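Local coordinates for 70 kDa protein (Xanthomonas sp., PDB 4B2N) that is a diheme c-type cytochrome and rubber oxygenase that processively cleaves latex rubber with dioxygen, at residues L372-N378 against D642-L647; T425-D429 against D637-F643; C393-Y397 against A503-Y507. All coordinates share one frame. Residue numbers count along the deposited sequence, not the author numbering.

Interaction 1: residues L372-N378 against D642-L647; sequences LWASGAN and DFTQSL. With HEC (heme c), chain D.
The carboxamide of N378 ties two loops together from both its ends. With phi/psi 54/28 and an m rotamer, N378 gives ND2 to F643 O at 2.9 Å and takes Q645 NE2 on OD1 at 2.5 Å. Its loop turns back, closed by A377 N to A374 O, 3.1 Å, and a weak bond joins N378 ND2 to L372 O, 2.8 Å. A 3-10 turn, 643-646, faces F643 and S646 to that loop, CA atoms 6.1 Å apart for L372-S646 and 5.8 Å for N378-F643. S646 (p) donates OG to L372 O at 2.6 Å. L372 (m, t) sets CD1 3.8 Å from F643 CD1 and 3.9 Å from heme CBB, CD2 3.4 Å from L647 CD2. The six-membered ring of W373, whose NE1 bonds I381 O, barely overlaps F643 (chi1 35°, chi2 76°), centroids 5.5 Å apart, planes at 30°. F643 CE1 reaches heme C1C at 3.4 Å. Apolar residues thus wall the heme, while S646 OG and N378 ND2 satisfy carbonyls behind them.

Interaction 2: residues T425-D429 against D637-F643; sequences TIRTD and DNGGHDF. With HEC (heme c), chain D.
H641, an axial ligand of the heme c iron, is held by the turn that ends helix 423-426. The segments run nearly antiparallel, their end-to-end directions 162° apart, with CA atoms of I426 and H641 at 5.1 Å and of T428 and G640 at 4.1 Å. R427 leaves the helix with phi/psi 57/23, and I426 O accepts H641 N at 2.7 Å, almost linearly. G640 (100/176) fits this close approach because a CB would strike R427 O and T428 CA. H641 uses chi1 t and chi2 -79° to place NE2 2.0 Å from FE. I426, chi1 t and chi2 p, lays CD1 against the imidazole edge, 3.6 Å from H641 CD2; I426 CD1 is also 3.5 Å from heme C2D and 4.1 Å from F643 CZ, and F643 CE2 lies 3.7 Å from T425 O. T428, chi1 p, donates OG1 to propionate O1D at 2.8 Å. R427, chi1 m, then chi2 and chi3 between wells, bridges NH2 to D642 OD2 by a 3.0 Å salt bridge. D429, chi1 t, accepts D637 N on OD2 at 2.9 Å, while D637 forms an Asx turn, OD2 to G639 N at 2.8 Å. Water 1 joins T425 O to D642 N. Y501 of strand 500-502 packs on I426 and T428, and the 637-643 loop runs between strand 629-630 and helix 649-660.

Interaction 3: residues C393-Y397 against A503-Y507; sequences CHGVY and APPLY. With HEC (heme c), chain D.
C393 opens the segment in the short helix 391-394, its SG bonded to heme CAC at 2.0 Å; with C390 and H394 it completes the CXXCH motif of c-type cytochromes. Its CB meets A503 CB at 3.7 Å, and water 4 lies within hydrogen-bonding distance of both C393 O and A503 O. H394 follows, chi1 m and chi2 -84°, placing NE2 2.0 Å from FE and donating ND1 to P504 O at 2.8 Å, a bond that fixes the orientation of the imidazole. CH-pi contacts sandwich its ring: A503 CB stands 3.8 Å from the centroid over one face and CD1 of L506 (m, t) 4.2 Å over the opposite one, the small alanine letting the loop come close to the heme. G395, at 129/158, leaves the helix with backbone angles that a side chain would not tolerate. Y397, chi1 m, points toward the loop: its OH accepts L506 N at 2.7 Å, and its ring edge meets the face of Y507, centroids 4.6 Å apart at 55°, while water 5 links Y397 O to Y507 OH. The backbones run 16° apart but spread, from 5.0 Å between CA atoms of H394 and A503 to 8.7 Å between those of Y397 and Y507, and the tyrosine rings fill the widening gap. Helix 357-369 packs alongside through Y367, which touches H394 and L506, and strand 500-502 leads directly into 503-507.

How the interactions relate
All three contacts surround the same heme c. Along the chain the first segments come in the order 372-378, 393-397, 425-429, the second 503-507, 637-643, 642-647, so interactions 2 and 3 fall within the span of interaction 1 while crossing each other. Interactions 1 and 2 share D642 and F643, centres about 13 Å apart; interaction 3 lies about 19 and 17 Å from them. Helices 391-394 and 423-426 carry heme-binding segments, and strand 500-502 leads into interaction 3 while its Y501 packs on interaction 2. Interactions 2 and 3 meet at the iron, where H641 NE2 and H394 NE2, 4.0 Å apart, complete a six-coordinate heme, consistent with electron transfer.

Interaction 1: residues L372-N378 against D642-L647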
loop_
_atom_site.group_PDB
_atom_site.type_symbol
_atom_site.label_atom_id
_atom_site.label_comp_id
_atom_site.label_asym_id
_atom_site.label_seq_id
_atom_site.Cartn_x
_atom_site.Cartn_y
_atom_site.Cartn_z
ATOM N N LEU A 372 -2.700 -28.448 -4.539
ATOM C CA LEU A 372 -3.380 -27.934 -5.727
ATOM C C LEU A 372 -2.914 -28.573 -7.012
ATOM O O LEU A 372 -3.615 -28.511 -8.038
ATOM C CB LEU A 372 -3.343 -26.370 -5.802
ATOM C CG LEU A 372 -4.123 -25.708 -4.649
ATOM C CD1 LEU A 372 -3.869 -24.207 -4.657
ATOM C CD2 LEU A 372 -5.616 -26.000 -4.635
ATOM N N TRP A 373 -1.729 -29.184 -6.932
ATOM C CA TRP A 373 -1.110 -29.943 -8.011
ATOM C C TRP A 373 -1.370 -31.423 -7.880
ATOM O O TRP A 373 -0.773 -32.195 -8.609
ATOM C CB TRP A 373 0.400 -29.723 -7.997
ATOM C CG TRP A 373 0.824 -28.369 -8.469
ATOM C CD1 TRP A 373 1.302 -28.014 -9.738
ATOM C CD2 TRP A 373 0.805 -27.113 -7.691
ATOM N NE1 TRP A 373 1.604 -26.674 -9.782
ATOM C CE2 TRP A 373 1.307 -26.071 -8.591
ATOM C CE3 TRP A 373 0.449 -26.773 -6.380
ATOM C CZ2 TRP A 373 1.433 -24.736 -8.184
ATOM C CZ3 TRP A 373 0.555 -25.416 -5.982
ATOM C CH2 TRP A 373 1.035 -24.427 -6.867
ATOM N N ALA A 374 -2.249 -31.848 -6.962
ATOM C CA ALA A 374 -2.544 -33.290 -6.806
ATOM C C ALA A 374 -3.063 -33.924 -8.089
ATOM O O ALA A 374 -3.711 -33.270 -8.905
ATOM C CB ALA A 374 -3.535 -33.510 -5.695
ATOM N N SER A 375 -2.775 -35.207 -8.262
ATOM C CA SER A 375 -3.272 -35.998 -9.400
ATOM C C SER A 375 -2.901 -35.370 -10.731
ATOM O O SER A 375 -3.755 -35.266 -11.607
ATOM C CB SER A 375 -4.793 -36.191 -9.373
ATOM O OG SER A 375 -5.299 -36.600 -8.108
ATOM N N GLY A 376 -1.654 -34.935 -10.876
ATOM C CA GLY A 376 -1.212 -34.233 -12.100
ATOM C C GLY A 376 -1.836 -32.897 -12.540
ATOM O O GLY A 376 -1.493 -32.387 -13.630
ATOM N N ALA A 377 -2.705 -32.308 -11.713
ATOM C CA ALA A 377 -3.271 -30.960 -11.975
ATOM C C ALA A 377 -2.201 -29.855 -12.111
ATOM O O ALA A 377 -1.082 -29.972 -11.554
ATOM C CB ALA A 377 -4.236 -30.590 -10.863
ATOM N N ASN A 378 -2.524 -28.799 -12.852
ATOM C CA ASN A 378 -1.618 -27.624 -12.930
ATOM C C ASN A 378 -0.188 -27.968 -13.354
ATOM O O ASN A 378 0.746 -27.282 -12.931
ATOM C CB ASN A 378 -1.563 -26.969 -11.558
ATOM C CG ASN A 378 -2.868 -26.327 -11.200
ATOM O OD1 ASN A 378 -3.492 -25.687 -12.051
ATOM N ND2 ASN A 378 -3.300 -26.492 -9.973
ATOM N N ASP A 642 -3.697 -19.124 -10.970
ATOM C CA ASP A 642 -4.602 -20.028 -11.683
ATOM C C ASP A 642 -4.583 -21.438 -11.196
ATOM O O ASP A 642 -5.461 -22.237 -11.611
ATOM C CB ASP A 642 -4.215 -20.076 -13.164
ATOM C CG ASP A 642 -4.474 -18.806 -13.848
ATOM O OD1 ASP A 642 -5.661 -18.441 -13.938
ATOM O OD2 ASP A 642 -3.511 -18.155 -14.322
ATOM N N PHE A 643 -3.607 -21.771 -10.353
ATOM C CA PHE A 643 -3.546 -23.116 -9.741
ATOM C C PHE A 643 -4.776 -23.432 -8.896
ATOM O O PHE A 643 -5.021 -24.562 -8.581
ATOM C CB PHE A 643 -2.307 -23.273 -8.894
ATOM C CG PHE A 643 -1.904 -21.991 -8.174
ATOM C CD1 PHE A 643 -2.605 -21.556 -7.034
ATOM C CD2 PHE A 643 -0.842 -21.261 -8.650
ATOM C CE1 PHE A 643 -2.240 -20.341 -6.390
ATOM C CE2 PHE A 643 -0.488 -19.992 -8.048
ATOM C CZ PHE A 643 -1.155 -19.592 -6.908
ATOM N N THR A 644 -5.555 -22.429 -8.514
ATOM C CA THR A 644 -6.836 -22.705 -7.866
ATOM C C THR A 644 -7.928 -23.384 -8.756
ATOM O O THR A 644 -8.948 -23.867 -8.260
ATOM C CB THR A 644 -7.380 -21.440 -7.270
ATOM O OG1 THR A 644 -7.518 -20.461 -8.307
ATOM C CG2 THR A 644 -6.397 -20.898 -6.257
ATOM N N GLN A 645 -7.719 -23.374 -10.053
ATOM C CA GLN A 645 -8.670 -24.026 -11.003
ATOM C C GLN A 645 -8.864 -25.518 -10.754
ATOM O O GLN A 645 -9.869 -26.054 -11.172
ATOM C CB GLN A 645 -8.176 -23.860 -12.424
ATOM C CG GLN A 645 -7.017 -24.783 -12.731
ATOM C CD GLN A 645 -6.162 -24.269 -13.865
ATOM O OE1 GLN A 645 -6.587 -23.412 -14.650
ATOM N NE2 GLN A 645 -4.922 -24.761 -13.944
ATOM N N SER A 646 -7.895 -26.149 -10.100
ATOM C CA SER A 646 -7.916 -27.596 -9.820
ATOM C C SER A 646 -8.892 -27.900 -8.666
ATOM O O SER A 646 -9.253 -29.070 -8.459
ATOM C CB SER A 646 -6.501 -28.075 -9.452
ATOM O OG SER A 646 -6.096 -27.653 -8.119
ATOM N N LEU A 647 -9.314 -26.865 -7.917
ATOM C CA LEU A 647 -10.262 -27.038 -6.808
ATOM C C LEU A 647 -11.635 -27.467 -7.306
ATOM O O LEU A 647 -11.973 -27.254 -8.463
ATOM C CB LEU A 647 -10.438 -25.738 -6.005
ATOM C CG LEU A 647 -9.154 -25.360 -5.320
ATOM C CD1 LEU A 647 -9.287 -23.897 -4.915
ATOM C CD2 LEU A 647 -8.982 -26.225 -4.070
HETATM FE FE HEC D . -2.911 -17.163 -3.003
HETATM C CHA HEC D . -3.039 -13.774 -3.666
HETATM C CHB HEC D . -6.040 -17.031 -1.298
HETATM C CHC HEC D . -3.061 -20.569 -2.778
HETATM C CHD HEC D . 0.448 -17.180 -3.610
HETATM N NA HEC D . -4.190 -15.685 -2.480
HETATM C C1A HEC D . -4.166 -14.358 -2.976
HETATM C C2A HEC D . -5.356 -13.613 -2.574
HETATM C C3A HEC D . -6.229 -14.569 -1.869
HETATM C C4A HEC D . -5.517 -15.831 -1.899
HETATM C CMA HEC D . -7.569 -14.248 -1.245
HETATM C CAA HEC D . -5.619 -12.117 -2.727
HETATM C CBA HEC D . -4.850 -11.539 -1.483
HETATM C CGA HEC D . -4.772 -10.006 -1.559
HETATM O O1A HEC D . -5.178 -9.469 -2.622
HETATM O O2A HEC D . -4.366 -9.256 -0.597
HETATM N NB HEC D . -4.352 -18.541 -2.174
HETATM C C1B HEC D . -5.509 -18.366 -1.537
HETATM C C2B HEC D . -6.206 -19.583 -1.107
HETATM C C3B HEC D . -5.302 -20.647 -1.583
HETATM C C4B HEC D . -4.221 -19.900 -2.205
HETATM C CMB HEC D . -7.516 -19.661 -0.359
HETATM C CAB HEC D . -5.475 -22.149 -1.494
HETATM C CBB HEC D . -6.532 -22.643 -2.264
HETATM N NC HEC D . -1.573 -18.571 -3.021
HETATM C C1C HEC D . -1.791 -19.976 -3.081
HETATM C C2C HEC D . -0.615 -20.769 -3.419
HETATM C C3C HEC D . 0.407 -19.779 -3.650
HETATM C C4C HEC D . -0.235 -18.444 -3.492
HETATM C CMC HEC D . -0.492 -22.283 -3.508
HETATM C CAC HEC D . 1.817 -20.100 -4.048
HETATM C CBC HEC D . 2.169 -20.882 -5.085
HETATM N ND HEC D . -1.570 -15.771 -3.444
HETATM C C1D HEC D . -0.282 -15.907 -3.736
HETATM C C2D HEC D . 0.462 -14.722 -4.141
HETATM C C3D HEC D . -0.565 -13.707 -4.177
HETATM C C4D HEC D . -1.754 -14.449 -3.767
HETATM C CMD HEC D . 1.926 -14.589 -4.475
HETATM C CAD HEC D . -0.395 -12.248 -4.533
HETATM C CBD HEC D . -0.798 -12.157 -6.013
HETATM C CGD HEC D . -0.734 -10.745 -6.546
HETATM O O1D HEC D . -0.085 -10.459 -7.560
HETATM O O2D HEC D . -1.329 -9.921 -5.883
#

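Interaction 2: residues T425-D429 against D637-F643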
loop_
_atom_site.group_PDB
_atom_site.type_symbol
_atom_site.label_atom_id
_atom_site.label_comp_id
_atom_site.label_asym_id
_atom_site.label_seq_id
_atom_site.Cartn_x
_atom_site.Cartn_y
_atom_site.Cartn_z
ATOM N N THR A 425 5.381 -18.961 -11.294
ATOM C CA THR A 425 4.270 -19.628 -10.624
ATOM C C THR A 425 3.051 -18.787 -10.349
ATOM O O THR A 425 1.963 -19.186 -10.726
ATOM C CB THR A 425 4.628 -20.710 -9.519
ATOM O OG1 THR A 425 3.781 -20.611 -8.348
ATOM C CG2 THR A 425 5.986 -20.818 -9.184
ATOM N N ILE A 426 3.228 -17.558 -9.811
ATOM C CA ILE A 426 2.043 -16.745 -9.549
ATOM C C ILE A 426 1.354 -16.226 -10.800
ATOM O O ILE A 426 0.128 -16.255 -10.844
ATOM C CB ILE A 426 2.318 -15.599 -8.527
ATOM C CG1 ILE A 426 1.026 -14.757 -8.249
ATOM C CG2 ILE A 426 3.604 -14.852 -8.868
ATOM C CD1 ILE A 426 -0.001 -15.661 -7.482
ATOM N N ARG A 427 2.138 -15.754 -11.779
ATOM C CA ARG A 427 1.652 -15.351 -13.120
ATOM C C ARG A 427 0.562 -14.277 -13.090
ATOM O O ARG A 427 -0.249 -14.164 -14.034
ATOM C CB ARG A 427 1.186 -16.559 -13.898
ATOM C CG ARG A 427 2.217 -17.669 -13.860
ATOM C CD ARG A 427 2.241 -18.502 -15.143
ATOM N NE ARG A 427 0.921 -18.625 -15.772
ATOM C CZ ARG A 427 -0.098 -19.322 -15.259
ATOM N NH1 ARG A 427 0.047 -19.939 -14.097
ATOM N NH2 ARG A 427 -1.256 -19.378 -15.899
ATOM N N THR A 428 0.501 -13.507 -12.001
ATOM C CA THR A 428 -0.425 -12.364 -12.016
ATOM C C THR A 428 0.240 -11.264 -12.812
ATOM O O THR A 428 1.407 -11.396 -13.253
ATOM C CB THR A 428 -0.662 -11.855 -10.601
ATOM O OG1 THR A 428 0.592 -11.898 -9.915
ATOM C CG2 THR A 428 -1.683 -12.753 -9.884
ATOM N N ASP A 429 -0.460 -10.150 -12.990
ATOM C CA ASP A 429 0.061 -9.090 -13.861
ATOM C C ASP A 429 1.498 -8.775 -13.514
ATOM O O ASP A 429 1.816 -8.415 -12.348
ATOM C CB ASP A 429 -0.785 -7.828 -13.787
ATOM C CG ASP A 429 -0.447 -6.873 -14.885
ATOM O OD1 ASP A 429 0.672 -6.320 -14.871
ATOM O OD2 ASP A 429 -1.271 -6.714 -15.798
ATOM N N ASP A 637 -4.199 -6.539 -15.624
ATOM C CA ASP A 637 -4.681 -7.894 -15.997
ATOM C C ASP A 637 -5.192 -8.623 -14.748
ATOM O O ASP A 637 -4.676 -8.411 -13.633
ATOM C CB ASP A 637 -3.553 -8.722 -16.676
ATOM C CG ASP A 637 -4.038 -10.069 -17.144
ATOM O OD1 ASP A 637 -4.791 -10.047 -18.091
ATOM O OD2 ASP A 637 -3.685 -11.133 -16.572
ATOM N N ASN A 638 -6.196 -9.510 -14.930
ATOM C CA ASN A 638 -6.822 -10.153 -13.803
ATOM C C ASN A 638 -6.442 -11.628 -13.802
ATOM O O ASN A 638 -7.071 -12.402 -13.108
ATOM C CB ASN A 638 -8.359 -9.987 -13.843
ATOM C CG ASN A 638 -8.983 -10.703 -15.029
ATOM O OD1 ASN A 638 -8.288 -10.971 -15.998
ATOM N ND2 ASN A 638 -10.264 -11.027 -14.950
ATOM N N GLY A 639 -5.415 -11.988 -14.569
ATOM C CA GLY A 639 -5.055 -13.435 -14.777
ATOM C C GLY A 639 -4.119 -13.870 -13.695
ATOM O O GLY A 639 -3.660 -13.048 -12.893
ATOM N N GLY A 640 -3.782 -15.160 -13.655
ATOM C CA GLY A 640 -2.818 -15.599 -12.642
ATOM C C GLY A 640 -3.415 -16.253 -11.402
ATOM O O GLY A 640 -4.643 -16.385 -11.258
ATOM N N HIS A 641 -2.542 -16.725 -10.508
ATOM C CA HIS A 641 -2.992 -17.463 -9.360
ATOM C C HIS A 641 -4.008 -18.514 -9.849
ATOM O O HIS A 641 -5.027 -18.765 -9.212
ATOM C CB HIS A 641 -3.631 -16.463 -8.380
ATOM C CG HIS A 641 -3.785 -16.987 -6.986
ATOM N ND1 HIS A 641 -4.778 -17.821 -6.621
ATOM C CD2 HIS A 641 -3.050 -16.725 -5.842
ATOM C CE1 HIS A 641 -4.682 -18.047 -5.292
ATOM N NE2 HIS A 641 -3.624 -17.380 -4.837
ATOM N N ASP A 642 -3.697 -19.124 -10.970
ATOM C CA ASP A 642 -4.602 -20.028 -11.683
ATOM C C ASP A 642 -4.583 -21.438 -11.196
ATOM O O ASP A 642 -5.461 -22.237 -11.611
ATOM C CB ASP A 642 -4.215 -20.076 -13.164
ATOM C CG ASP A 642 -4.474 -18.806 -13.848
ATOM O OD1 ASP A 642 -5.661 -18.441 -13.938
ATOM O OD2 ASP A 642 -3.511 -18.155 -14.322
ATOM N N PHE A 643 -3.607 -21.771 -10.353
ATOM C CA PHE A 643 -3.546 -23.116 -9.741
ATOM C C PHE A 643 -4.776 -23.432 -8.896
ATOM O O PHE A 643 -5.021 -24.562 -8.581
ATOM C CB PHE A 643 -2.307 -23.273 -8.894
ATOM C CG PHE A 643 -1.904 -21.991 -8.174
ATOM C CD1 PHE A 643 -2.605 -21.556 -7.034
ATOM C CD2 PHE A 643 -0.842 -21.261 -8.650
ATOM C CE1 PHE A 643 -2.240 -20.341 -6.390
ATOM C CE2 PHE A 643 -0.488 -19.992 -8.048
ATOM C CZ PHE A 643 -1.155 -19.592 -6.908
HETATM FE FE HEC D . -2.911 -17.163 -3.003
HETATM C CHA HEC D . -3.039 -13.774 -3.666
HETATM C CHB HEC D . -6.040 -17.031 -1.298
HETATM C CHC HEC D . -3.061 -20.569 -2.778
HETATM C CHD HEC D . 0.448 -17.180 -3.610
HETATM N NA HEC D . -4.190 -15.685 -2.480
HETATM C C1A HEC D . -4.166 -14.358 -2.976
HETATM C C2A HEC D . -5.356 -13.613 -2.574
HETATM C C3A HEC D . -6.229 -14.569 -1.869
HETATM C C4A HEC D . -5.517 -15.831 -1.899
HETATM C CMA HEC D . -7.569 -14.248 -1.245
HETATM C CAA HEC D . -5.619 -12.117 -2.727
HETATM C CBA HEC D . -4.850 -11.539 -1.483
HETATM C CGA HEC D . -4.772 -10.006 -1.559
HETATM O O1A HEC D . -5.178 -9.469 -2.622
HETATM O O2A HEC D . -4.366 -9.256 -0.597
HETATM N NB HEC D . -4.352 -18.541 -2.174
HETATM C C1B HEC D . -5.509 -18.366 -1.537
HETATM C C2B HEC D . -6.206 -19.583 -1.107
HETATM C C3B HEC D . -5.302 -20.647 -1.583
HETATM C C4B HEC D . -4.221 -19.900 -2.205
HETATM C CMB HEC D . -7.516 -19.661 -0.359
HETATM C CAB HEC D . -5.475 -22.149 -1.494
HETATM C CBB HEC D . -6.532 -22.643 -2.264
HETATM N NC HEC D . -1.573 -18.571 -3.021
HETATM C C1C HEC D . -1.791 -19.976 -3.081
HETATM C C2C HEC D . -0.615 -20.769 -3.419
HETATM C C3C HEC D . 0.407 -19.779 -3.650
HETATM C C4C HEC D . -0.235 -18.444 -3.492
HETATM C CMC HEC D . -0.492 -22.283 -3.508
HETATM C CAC HEC D . 1.817 -20.100 -4.048
HETATM C CBC HEC D . 2.169 -20.882 -5.085
HETATM N ND HEC D . -1.570 -15.771 -3.444
HETATM C C1D HEC D . -0.282 -15.907 -3.736
HETATM C C2D HEC D . 0.462 -14.722 -4.141
HETATM C C3D HEC D . -0.565 -13.707 -4.177
HETATM C C4D HEC D . -1.754 -14.449 -3.767
HETATM C CMD HEC D . 1.926 -14.589 -4.475
HETATM C CAD HEC D . -0.395 -12.248 -4.533
HETATM C CBD HEC D . -0.798 -12.157 -6.013
HETATM C CGD HEC D . -0.734 -10.745 -6.546
HETATM O O1D HEC D . -0.085 -10.459 -7.560
HETATM O O2D HEC D . -1.329 -9.921 -5.883
HETATM O O HOH W 1 -0.894 -19.317 -11.697
HETATM O O HOH W 2 -1.217 -11.729 -15.660
HETATM O O HOH W 3 -3.194 -10.474 -12.108
#

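Interaction 3: residues C393-Y397 against A503-Y507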
loop_
_atom_site.group_PDB
_atom_site.type_symbol
_atom_site.label_atom_id
_atom_site.label_comp_id
_atom_site.label_asym_id
_atom_site.label_seq_id
_atom_site.Cartn_x
_atom_site.Cartn_y
_atom_site.Cartn_z
ATOM N N CYS A 393 2.219 -21.180 0.754
ATOM C CA CYS A 393 2.654 -19.838 0.309
ATOM C C CYS A 393 2.192 -18.864 1.306
ATOM O O CYS A 393 2.983 -18.080 1.813
ATOM C CB CYS A 393 2.029 -19.434 -1.023
ATOM S SG CYS A 393 2.645 -20.536 -2.311
ATOM N N HIS A 394 0.883 -18.869 1.573
ATOM C CA HIS A 394 0.326 -17.811 2.400
ATOM C C HIS A 394 0.710 -17.850 3.879
ATOM O O HIS A 394 0.808 -16.821 4.564
ATOM C CB HIS A 394 -1.176 -17.786 2.233
ATOM C CG HIS A 394 -1.610 -17.205 0.949
ATOM N ND1 HIS A 394 -1.755 -15.845 0.761
ATOM C CD2 HIS A 394 -2.018 -17.805 -0.202
ATOM C CE1 HIS A 394 -2.212 -15.628 -0.487
ATOM N NE2 HIS A 394 -2.362 -16.819 -1.088
ATOM N N GLY A 395 0.939 -19.040 4.408
ATOM C CA GLY A 395 1.132 -19.163 5.845
ATOM C C GLY A 395 0.263 -20.208 6.498
ATOM O O GLY A 395 -0.813 -20.553 5.974
ATOM N N VAL A 396 0.699 -20.672 7.670
ATOM C CA VAL A 396 -0.095 -21.610 8.482
ATOM C C VAL A 396 -0.898 -20.893 9.578
ATOM O O VAL A 396 -0.323 -20.182 10.423
ATOM C CB VAL A 396 0.852 -22.622 9.178
ATOM C CG1 VAL A 396 0.063 -23.535 10.113
ATOM C CG2 VAL A 396 1.603 -23.448 8.142
ATOM N N TYR A 397 -2.234 -21.052 9.537
ATOM C CA TYR A 397 -3.117 -20.321 10.434
ATOM C C TYR A 397 -3.637 -21.187 11.557
ATOM O O TYR A 397 -3.901 -20.677 12.614
ATOM C CB TYR A 397 -4.319 -19.679 9.709
ATOM C CG TYR A 397 -3.885 -18.642 8.711
ATOM C CD1 TYR A 397 -3.041 -17.618 9.083
ATOM C CD2 TYR A 397 -4.277 -18.733 7.389
ATOM C CE1 TYR A 397 -2.578 -16.686 8.140
ATOM C CE2 TYR A 397 -3.811 -17.859 6.420
ATOM C CZ TYR A 397 -2.983 -16.819 6.802
ATOM O OH TYR A 397 -2.544 -15.956 5.840
ATOM N N ALA A 503 2.898 -13.677 -1.166
ATOM C CA ALA A 503 1.575 -14.266 -0.856
ATOM C C ALA A 503 1.108 -13.593 0.481
ATOM O O ALA A 503 1.630 -13.868 1.582
ATOM C CB ALA A 503 1.645 -15.809 -0.789
ATOM N N PRO A 504 0.183 -12.629 0.402
ATOM C CA PRO A 504 0.001 -11.860 1.657
ATOM C C PRO A 504 -0.828 -12.615 2.711
ATOM O O PRO A 504 -1.448 -13.596 2.365
ATOM C CB PRO A 504 -0.816 -10.642 1.218
ATOM C CG PRO A 504 -1.486 -11.056 -0.064
ATOM C CD PRO A 504 -0.586 -12.080 -0.731
ATOM N N PRO A 505 -0.817 -12.156 3.982
ATOM C CA PRO A 505 -1.707 -12.723 5.013
ATOM C C PRO A 505 -3.162 -12.667 4.566
ATOM O O PRO A 505 -3.658 -11.637 3.942
ATOM C CB PRO A 505 -1.478 -11.775 6.259
ATOM C CG PRO A 505 -0.079 -11.183 6.033
ATOM C CD PRO A 505 -0.054 -10.981 4.514
ATOM N N LEU A 506 -3.867 -13.744 4.889
ATOM C CA LEU A 506 -5.319 -13.807 4.663
ATOM C C LEU A 506 -6.153 -13.443 5.873
ATOM O O LEU A 506 -7.360 -13.360 5.760
ATOM C CB LEU A 506 -5.779 -15.144 4.055
ATOM C CG LEU A 506 -4.978 -15.602 2.829
ATOM C CD1 LEU A 506 -5.529 -16.908 2.297
ATOM C CD2 LEU A 506 -5.136 -14.577 1.711
ATOM N N TYR A 507 -5.505 -13.122 7.009
ATOM C CA TYR A 507 -6.194 -12.488 8.107
ATOM C C TYR A 507 -6.856 -11.239 7.561
ATOM O O TYR A 507 -6.188 -10.377 7.046
ATOM C CB TYR A 507 -5.187 -12.054 9.179
ATOM C CG TYR A 507 -4.520 -13.206 9.941
ATOM C CD1 TYR A 507 -5.279 -14.281 10.474
ATOM C CD2 TYR A 507 -3.167 -13.171 10.181
ATOM C CE1 TYR A 507 -4.661 -15.309 11.201
ATOM C CE2 TYR A 507 -2.515 -14.180 10.890
ATOM C CZ TYR A 507 -3.283 -15.229 11.452
ATOM O OH TYR A 507 -2.635 -16.212 12.196
HETATM FE FE HEC D . -2.911 -17.163 -3.003
HETATM C CHA HEC D . -3.039 -13.774 -3.666
HETATM C CHB HEC D . -6.040 -17.031 -1.298
HETATM C CHC HEC D . -3.061 -20.569 -2.778
HETATM C CHD HEC D . 0.448 -17.180 -3.610
HETATM N NA HEC D . -4.190 -15.685 -2.480
HETATM C C1A HEC D . -4.166 -14.358 -2.976
HETATM C C2A HEC D . -5.356 -13.613 -2.574
HETATM C C3A HEC D . -6.229 -14.569 -1.869
HETATM C C4A HEC D . -5.517 -15.831 -1.899
HETATM C CMA HEC D . -7.569 -14.248 -1.245
HETATM C CAA HEC D . -5.619 -12.117 -2.727
HETATM C CBA HEC D . -4.850 -11.539 -1.483
HETATM C CGA HEC D . -4.772 -10.006 -1.559
HETATM O O1A HEC D . -5.178 -9.469 -2.622
HETATM O O2A HEC D . -4.366 -9.256 -0.597
HETATM N NB HEC D . -4.352 -18.541 -2.174
HETATM C C1B HEC D . -5.509 -18.366 -1.537
HETATM C C2B HEC D . -6.206 -19.583 -1.107
HETATM C C3B HEC D . -5.302 -20.647 -1.583
HETATM C C4B HEC D . -4.221 -19.900 -2.205
HETATM C CMB HEC D . -7.516 -19.661 -0.359
HETATM C CAB HEC D . -5.475 -22.149 -1.494
HETATM C CBB HEC D . -6.532 -22.643 -2.264
HETATM N NC HEC D . -1.573 -18.571 -3.021
HETATM C C1C HEC D . -1.791 -19.976 -3.081
HETATM C C2C HEC D . -0.615 -20.769 -3.419
HETATM C C3C HEC D . 0.407 -19.779 -3.650
HETATM C C4C HEC D . -0.235 -18.444 -3.492
HETATM C CMC HEC D . -0.492 -22.283 -3.508
HETATM C CAC HEC D . 1.817 -20.100 -4.048
HETATM C CBC HEC D . 2.169 -20.882 -5.085
HETATM N ND HEC D . -1.570 -15.771 -3.444
HETATM C C1D HEC D . -0.282 -15.907 -3.736
HETATM C C2D HEC D . 0.462 -14.722 -4.141
HETATM C C3D HEC D . -0.565 -13.707 -4.177
HETATM C C4D HEC D . -1.754 -14.449 -3.767
HETATM C CMD HEC D . 1.926 -14.589 -4.475
HETATM C CAD HEC D . -0.395 -12.248 -4.533
HETATM C CBD HEC D . -0.798 -12.157 -6.013
HETATM C CGD HEC D . -0.734 -10.745 -6.546
HETATM O O1D HEC D . -0.085 -10.459 -7.560
HETATM O O2D HEC D . -1.329 -9.921 -5.883
HETATM O O HOH W 4 3.748 -15.369 2.239
HETATM O O HOH W 5 -4.206 -18.272 13.142
#